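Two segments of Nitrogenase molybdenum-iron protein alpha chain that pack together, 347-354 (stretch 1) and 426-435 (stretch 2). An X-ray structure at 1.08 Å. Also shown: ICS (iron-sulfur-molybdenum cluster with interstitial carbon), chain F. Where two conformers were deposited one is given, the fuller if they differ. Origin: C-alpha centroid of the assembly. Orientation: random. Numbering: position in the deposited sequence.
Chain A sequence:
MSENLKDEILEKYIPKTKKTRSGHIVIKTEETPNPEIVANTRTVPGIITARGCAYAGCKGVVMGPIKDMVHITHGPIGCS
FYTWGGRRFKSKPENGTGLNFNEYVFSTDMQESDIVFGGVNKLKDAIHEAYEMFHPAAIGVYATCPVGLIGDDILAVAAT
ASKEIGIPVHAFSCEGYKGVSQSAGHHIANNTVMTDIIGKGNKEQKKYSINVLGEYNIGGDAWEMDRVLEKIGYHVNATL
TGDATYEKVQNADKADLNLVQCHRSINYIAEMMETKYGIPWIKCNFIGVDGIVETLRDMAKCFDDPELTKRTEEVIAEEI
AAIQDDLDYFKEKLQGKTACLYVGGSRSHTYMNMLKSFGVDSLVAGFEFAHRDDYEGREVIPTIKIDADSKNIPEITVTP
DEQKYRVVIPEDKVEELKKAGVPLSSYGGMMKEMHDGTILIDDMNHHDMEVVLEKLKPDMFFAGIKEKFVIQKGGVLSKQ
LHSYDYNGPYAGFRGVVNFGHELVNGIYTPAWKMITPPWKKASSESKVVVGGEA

Stretch 1, residues 347-354: RSHTYMNM
Stretch 2 426-435: SYGGMMKEMH

The imidazole of His349 is held at both nitrogens, with the CA of Met430 over one face. ND1 of His349 lies 2.7 Å from OH of Tyr427, in a nearly straight hydrogen bond in which either atom could be the donor. NE2 of His349 donates to OE1 of Glu433 at 2.8 Å, with a more bent N-H...O angle of 139°. Both oxygens sit at the ring edge, near its plane. CA of Met430 stands over the ring face, 3.6 Å from the centroid of the His349 ring and 5° off its normal, a CH-pi contact.

The backbones come nearest at this point, with CA of His349 5.2 Å from CA of Met430. The CA-to-CB bond of His349 points toward stretch 2, with chi1 t and chi2 -164°. Tyr427 leaves its backbone sideways (chi1 t, chi2 35°), and its end comes nearer. The rings of His349 and Tyr427 meet rim to rim, with centroids 5.6 Å apart and planes at 29°.

Stretch 1 is helical from Arg347 and again up to Met354. N of Met352 bonds to O of His349 at 3.0 Å. Stretch 2 begins extended at Ser426 and Tyr427. Gly429 has phi/psi of 88/167; a CB there would jam against the preceding carbonyl, so the backbone itself calls for glycine. A weakly bonded helix follows at about 430-433. N of Glu433 bonds to O of Met430 at 3.0 Å. Met434 leaves the helix at -80/152.

Methionines fill the apolar side of the contact. The CA-to-CB bond of Met352 points toward stretch 2, with rotamers m, t, t. CE of Met352 packs 3.7 Å from SD of Met430 and 3.6 Å from CG of Met434. Met430 is t, t, p, and SD of Met430 also lies 3.7 Å from CB of Ser348. Met434 is m, t, p.

The CA-to-CB bond of Glu433 points toward stretch 1, with chi1 t, chi2 t and chi3 -26°. OE1 takes the His349 bond described above. The O of water 1 accepts from N of Asn353 at 2.9 Å and from ND2 of Asn353 at 3.0 Å. It is also within hydrogen-bonding distance of OE2 of Glu433 (2.7 Å) and O of His349 (2.9 Å). The water therefore links Glu433 to the helix backbone.

The CA-to-CB bond of Arg347 points away from stretch 2. N of Arg347 lies 3.5 Å from S3A of the iron-sulfur-molybdenum cluster, and S4B of the cluster lies over one face of the guanidinium.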

ATOM      1  N   ARG A 347       4.872  35.997 -10.530  1.00  8.42           N
ATOM      2  CA  ARG A 347       5.018  35.586  -9.127  1.00  8.65           C
ATOM      3  C   ARG A 347       6.388  35.869  -8.522  1.00  8.17           C
ATOM      4  O   ARG A 347       6.518  35.981  -7.305  1.00  9.15           O
ATOM      5  CB  ARG A 347       4.619  34.117  -8.975  1.00  9.20           C
ATOM      6  CG  ARG A 347       3.116  33.960  -9.121  1.00  8.83           C
ATOM      7  CD  ARG A 347       2.711  32.507  -8.996  1.00  9.15           C
ATOM      8  NE  ARG A 347       1.258  32.409  -9.146  1.00  9.52           N
ATOM      9  CZ  ARG A 347       0.602  31.277  -9.186  1.00  9.16           C
ATOM     10  NH1 ARG A 347       1.209  30.135  -9.005  1.00  9.59           N
ATOM     11  NH2 ARG A 347      -0.708  31.311  -9.395  1.00 11.02           N
ATOM     12  N   SER A 348       7.420  36.030  -9.357  1.00  8.63           N
ATOM     13  CA  SER A 348       8.724  36.461  -8.838  1.00  9.24           C
ATOM     14  C   SER A 348       8.608  37.754  -8.072  1.00  9.15           C
ATOM     15  O   SER A 348       9.373  38.004  -7.139  1.00  9.92           O
ATOM     16  CB  SER A 348       9.738  36.625  -9.978  1.00 10.53           C
ATOM     17  OG  SER A 348       9.730  35.484 -10.794  1.00 11.90           O
ATOM     18  N   HIS A 349       7.683  38.612  -8.535  1.00  9.25           N
ATOM     19  CA  HIS A 349       7.473  39.900  -7.913  1.00  9.05           C
ATOM     20  C   HIS A 349       6.455  39.816  -6.771  1.00  8.76           C
ATOM     21  O   HIS A 349       6.687  40.297  -5.650  1.00  9.76           O
ATOM     22  CB  HIS A 349       7.009  40.906  -8.961  1.00  9.75           C
ATOM     23  CG  HIS A 349       6.844  42.283  -8.431  1.00 10.01           C
ATOM     24  ND1 HIS A 349       6.135  43.259  -9.097  1.00 11.50           N
ATOM     25  CD2 HIS A 349       7.300  42.851  -7.283  1.00 11.08           C
ATOM     26  CE1 HIS A 349       6.185  44.367  -8.380  1.00 12.65           C
ATOM     27  NE2 HIS A 349       6.885  44.149  -7.284  1.00 12.00           N
ATOM     28  N   THR A 350       5.312  39.185  -7.048  1.00  8.73           N
ATOM     29  CA  THR A 350       4.226  39.256  -6.066  1.00  8.63           C
ATOM     30  C   THR A 350       4.544  38.536  -4.746  1.00  9.41           C
ATOM     31  O   THR A 350       3.980  38.897  -3.727  1.00  9.76           O
ATOM     32  CB  THR A 350       2.906  38.825  -6.687  1.00  9.73           C
ATOM     33  OG1 THR A 350       3.067  37.519  -7.204  1.00 10.23           O
ATOM     34  CG2 THR A 350       2.462  39.805  -7.735  1.00 10.38           C
ATOM     35  N   TYR A 351       5.428  37.520  -4.773  1.00  8.76           N
ATOM     36  CA  TYR A 351       5.836  36.834  -3.548  1.00  8.97           C
ATOM     37  C   TYR A 351       6.892  37.580  -2.707  1.00  9.22           C
ATOM     38  O   TYR A 351       7.193  37.173  -1.589  1.00 10.24           O
ATOM     39  CB  TYR A 351       6.280  35.374  -3.861  1.00  9.48           C
ATOM     40  CG  TYR A 351       5.072  34.469  -3.935  1.00  8.77           C
ATOM     41  CD1 TYR A 351       4.725  33.698  -2.845  1.00  9.56           C
ATOM     42  CD2 TYR A 351       4.269  34.411  -5.065  1.00  9.73           C
ATOM     43  CE1 TYR A 351       3.577  32.943  -2.855  1.00  9.57           C
ATOM     44  CE2 TYR A 351       3.103  33.642  -5.101  1.00  9.32           C
ATOM     45  CZ  TYR A 351       2.754  32.899  -3.995  1.00  9.72           C
ATOM     46  OH  TYR A 351       1.601  32.173  -3.935  1.00 10.12           O
ATOM     47  N   MET A 352       7.457  38.657  -3.244  1.00  9.27           N
ATOM     48  CA  MET A 352       8.575  39.308  -2.554  1.00  9.87           C
ATOM     49  C   MET A 352       8.190  39.883  -1.204  1.00  9.46           C
ATOM     50  O   MET A 352       8.983  39.795  -0.248  1.00 10.19           O
ATOM     51  CB  MET A 352       9.154  40.412  -3.432  1.00  9.87           C
ATOM     52  CG  MET A 352      10.042  39.852  -4.527  1.00  9.79           C
ATOM     53  SD  MET A 352      10.697  41.140  -5.594  1.00 11.41           S
ATOM     54  CE  MET A 352      11.892  40.183  -6.522  1.00 11.10           C
ATOM     55  N   ASN A 353       7.023  40.531  -1.088  1.00 10.07           N
ATOM     56  CA  ASN A 353       6.722  41.189   0.174  1.00  9.57           C
ATOM     57  C   ASN A 353       6.520  40.199   1.322  1.00  9.61           C
ATOM     58  O   ASN A 353       6.847  40.505   2.464  1.00 10.33           O
ATOM     59  CB  ASN A 353       5.535  42.155   0.052  1.00 10.35           C
ATOM     60  CG  ASN A 353       4.166  41.465   0.049  1.00 10.79           C
ATOM     61  OD1 ASN A 353       3.588  41.201   1.097  1.00 10.50           O
ATOM     62  ND2 ASN A 353       3.644  41.169  -1.118  1.00 12.92           N
ATOM     63  N   MET A 354       6.036  38.996   0.988  1.00  9.49           N
ATOM     64  CA  MET A 354       5.846  37.962   1.989  1.00  9.63           C
ATOM     65  C   MET A 354       7.211  37.501   2.496  1.00  9.27           C
ATOM     66  O   MET A 354       7.456  37.425   3.712  1.00 10.13           O
ATOM     67  CB  MET A 354       5.032  36.819   1.394  1.00 10.23           C
ATOM     68  CG  MET A 354       4.772  35.722   2.404  1.00 11.06           C
ATOM     69  SD  MET A 354       3.284  34.789   2.123  1.00 11.45           S
ATOM     70  CE  MET A 354       3.473  34.257   0.415  1.00 13.22           C
ATOM     71  N   SER A 426      -1.660  51.552 -13.550  1.00 14.07           N
ATOM     72  CA  SER A 426      -0.214  51.627 -13.467  1.00 16.10           C
ATOM     73  C   SER A 426       0.334  50.387 -12.800  1.00 13.92           C
ATOM     74  O   SER A 426      -0.384  49.622 -12.138  1.00 15.74           O
ATOM     75  CB  SER A 426       0.209  52.890 -12.760  1.00 24.35           C
ATOM     76  OG  SER A 426      -0.212  52.863 -11.447  1.00 22.96           O
ATOM     77  N   TYR A 427       1.630  50.139 -13.023  1.00 13.79           N
ATOM     78  CA  TYR A 427       2.349  49.021 -12.406  1.00 12.59           C
ATOM     79  C   TYR A 427       3.798  49.402 -12.391  1.00 12.05           C
ATOM     80  O   TYR A 427       4.396  49.592 -13.457  1.00 14.58           O
ATOM     81  CB  TYR A 427       2.154  47.748 -13.207  1.00 13.16           C
ATOM     82  CG  TYR A 427       2.893  46.504 -12.712  1.00 11.37           C
ATOM     83  CD1 TYR A 427       3.079  46.259 -11.356  1.00 11.63           C
ATOM     84  CD2 TYR A 427       3.382  45.573 -13.607  1.00 12.23           C
ATOM     85  CE1 TYR A 427       3.704  45.114 -10.924  1.00 13.15           C
ATOM     86  CE2 TYR A 427       4.016  44.417 -13.180  1.00 11.79           C
ATOM     87  CZ  TYR A 427       4.183  44.191 -11.839  1.00 12.41           C
ATOM     88  OH  TYR A 427       4.768  43.006 -11.415  1.00 15.29           O
ATOM     89  N   GLY A 428       4.371  49.514 -11.198  1.00 13.91           N
ATOM     90  CA  GLY A 428       5.764  49.950 -11.071  1.00 16.14           C
ATOM     91  C   GLY A 428       6.811  48.951 -11.487  1.00 13.04           C
ATOM     92  O   GLY A 428       7.958  49.330 -11.690  1.00 13.59           O
ATOM     93  N   GLY A 429       6.461  47.666 -11.534  1.00 13.33           N
ATOM     94  CA  GLY A 429       7.384  46.631 -11.956  1.00 12.28           C
ATOM     95  C   GLY A 429       8.212  46.073 -10.816  1.00 12.23           C
ATOM     96  O   GLY A 429       8.261  46.620  -9.702  1.00 13.04           O
ATOM     97  N   MET A 430       8.875  44.964 -11.084  1.00 10.85           N
ATOM     98  CA  MET A 430       9.573  44.215 -10.038  1.00 11.81           C
ATOM     99  C   MET A 430      10.834  44.892  -9.535  1.00 11.42           C
ATOM    100  O   MET A 430      11.111  44.866  -8.339  1.00 12.32           O
ATOM    101  CB  MET A 430       9.873  42.820 -10.563  1.00 10.95           C
ATOM    102  CG  MET A 430      10.597  41.930  -9.551  1.00 11.48           C
ATOM    103  SD  MET A 430      10.612  40.193 -10.007  1.00 10.91           S
ATOM    104  CE  MET A 430      11.806  40.188 -11.350  1.00 12.49           C
ATOM    105  N   MET A 431      11.610  45.491 -10.439  1.00 11.55           N
ATOM    106  CA  MET A 431      12.904  46.040 -10.055  0.53 13.05           C
ATOM    107  C   MET A 431      12.751  47.076  -8.906  1.00 13.23           C
ATOM    108  O   MET A 431      13.573  47.128  -7.981  1.00 14.03           O
ATOM    109  CB  MET A 431      13.583  46.629 -11.301  0.53 15.70           C
ATOM    110  CG  MET A 431      15.102  46.703 -11.282  0.53 16.45           C
ATOM    111  SD  MET A 431      15.618  47.331 -12.890  0.53 26.92           S
ATOM    112  CE  MET A 431      15.489  45.941 -14.045  0.53 18.88           C
ATOM    113  N   LYS A 432      11.706  47.905  -8.987  1.00 13.92           N
ATOM    114  CA  LYS A 432      11.493  48.963  -8.000  1.00 14.87           C
ATOM    115  C   LYS A 432      11.441  48.396  -6.598  1.00 15.06           C
ATOM    116  O   LYS A 432      11.883  49.060  -5.640  1.00 18.26           O
ATOM    117  CB  LYS A 432      10.224  49.748  -8.271  1.00 18.64           C
ATOM    118  CG  LYS A 432      10.427  51.006  -9.089  1.00 34.60           C
ATOM    119  CD  LYS A 432       9.726  50.929 -10.432  1.00 61.19           C
ATOM    120  CE  LYS A 432       9.232  52.258 -10.974  1.00 75.78           C
ATOM    121  NZ  LYS A 432       8.359  51.957 -12.130  1.00130.39           N
ATOM    122  N   GLU A 433      10.897  47.190  -6.459  1.00 13.56           N
ATOM    123  CA  GLU A 433      10.704  46.603  -5.141  1.00 14.85           C
ATOM    124  C   GLU A 433      11.960  45.939  -4.593  1.00 13.94           C
ATOM    125  O   GLU A 433      12.066  45.718  -3.394  1.00 17.46           O
ATOM    126  CB  GLU A 433       9.544  45.596  -5.210  1.00 16.41           C
ATOM    127  CG  GLU A 433       9.097  45.071  -3.860  1.00 16.80           C
ATOM    128  CD  GLU A 433       7.677  44.563  -3.847  1.00 15.94           C
ATOM    129  OE1 GLU A 433       6.872  45.022  -4.670  1.00 18.50           O
ATOM    130  OE2 GLU A 433       7.400  43.731  -2.969  1.00 16.59           O
ATOM    131  N   MET A 434      12.917  45.619  -5.453  1.00 13.22           N
ATOM    132  CA  MET A 434      14.118  44.901  -5.051  1.00 13.13           C
ATOM    133  C   MET A 434      15.122  45.847  -4.396  1.00 14.81           C
ATOM    134  O   MET A 434      15.142  47.049  -4.634  1.00 17.03           O
ATOM    135  CB  MET A 434      14.753  44.263  -6.266  1.00 13.06           C
ATOM    136  CG  MET A 434      13.844  43.188  -6.846  1.00 13.00           C
ATOM    137  SD  MET A 434      14.438  42.418  -8.369  1.00 13.43           S
ATOM    138  CE  MET A 434      15.877  41.542  -7.779  1.00 13.79           C
ATOM    139  N   HIS A 435      15.938  45.310  -3.520  1.00 15.85           N
ATOM    140  CA  HIS A 435      16.882  46.203  -2.887  1.00 18.28           C
ATOM    141  C   HIS A 435      18.162  46.367  -3.702  1.00 15.42           C
ATOM    142  O   HIS A 435      18.413  45.667  -4.669  1.00 16.13           O
ATOM    143  CB  HIS A 435      17.133  45.809  -1.446  1.00 24.73           C
ATOM    144  CG  HIS A 435      17.888  44.542  -1.285  1.00 20.51           C
ATOM    145  ND1 HIS A 435      19.257  44.469  -1.491  1.00 24.64           N
ATOM    146  CD2 HIS A 435      17.513  43.327  -0.824  1.00 37.25           C
ATOM    147  CE1 HIS A 435      19.674  43.240  -1.215  1.00 26.01           C
ATOM    148  NE2 HIS A 435      18.635  42.527  -0.815  1.00 48.17           N
TER
HETATM  149 FE1  ICS F 602       0.373  35.206 -14.726  1.00  8.52          FE
HETATM  150 MO1  ICS F 602       3.219  28.872 -14.301  1.00  7.47          MO
HETATM  151 FE2  ICS F 602       1.318  33.160 -16.135  1.00  8.08          FE
HETATM  152 FE3  ICS F 602      -0.035  32.707 -13.875  1.00  8.15          FE
HETATM  153 FE4  ICS F 602       2.377  33.818 -13.792  1.00  8.18          FE
HETATM  154 FE5  ICS F 602       3.456  31.476 -13.656  1.00  7.79          FE
HETATM  155 FE6  ICS F 602       2.352  30.806 -15.949  1.00  7.80          FE
HETATM  156 FE7  ICS F 602       1.072  30.369 -13.739  1.00  7.73          FE
HETATM  157  CX  ICS F 602       1.774  32.104 -14.506  1.00  8.35           C
HETATM  158  S1A ICS F 602       2.449  35.072 -15.716  1.00  8.76           S
HETATM  159  S1B ICS F 602       4.490  30.495 -15.405  1.00  7.90           S
HETATM  160  S2A ICS F 602      -0.871  33.651 -15.787  1.00  8.61           S
HETATM  161  S2B ICS F 602       1.855  31.812 -17.823  1.00  8.23           S
HETATM  162  S3A ICS F 602       4.286  33.358 -12.731  1.00  8.42           S
HETATM  163  S3B ICS F 602       1.172  28.978 -15.497  1.00  7.64           S
HETATM  164  S4A ICS F 602       0.554  34.450 -12.551  1.00  8.70           S
HETATM  165  S4B ICS F 602       2.672  29.902 -12.270  1.00  7.77           S
HETATM  166  S5A ICS F 602      -0.932  30.870 -12.971  1.00  8.36           S
HETATM  167  O   HOH W   1       5.616  41.679  -3.348  1.00 10.92           O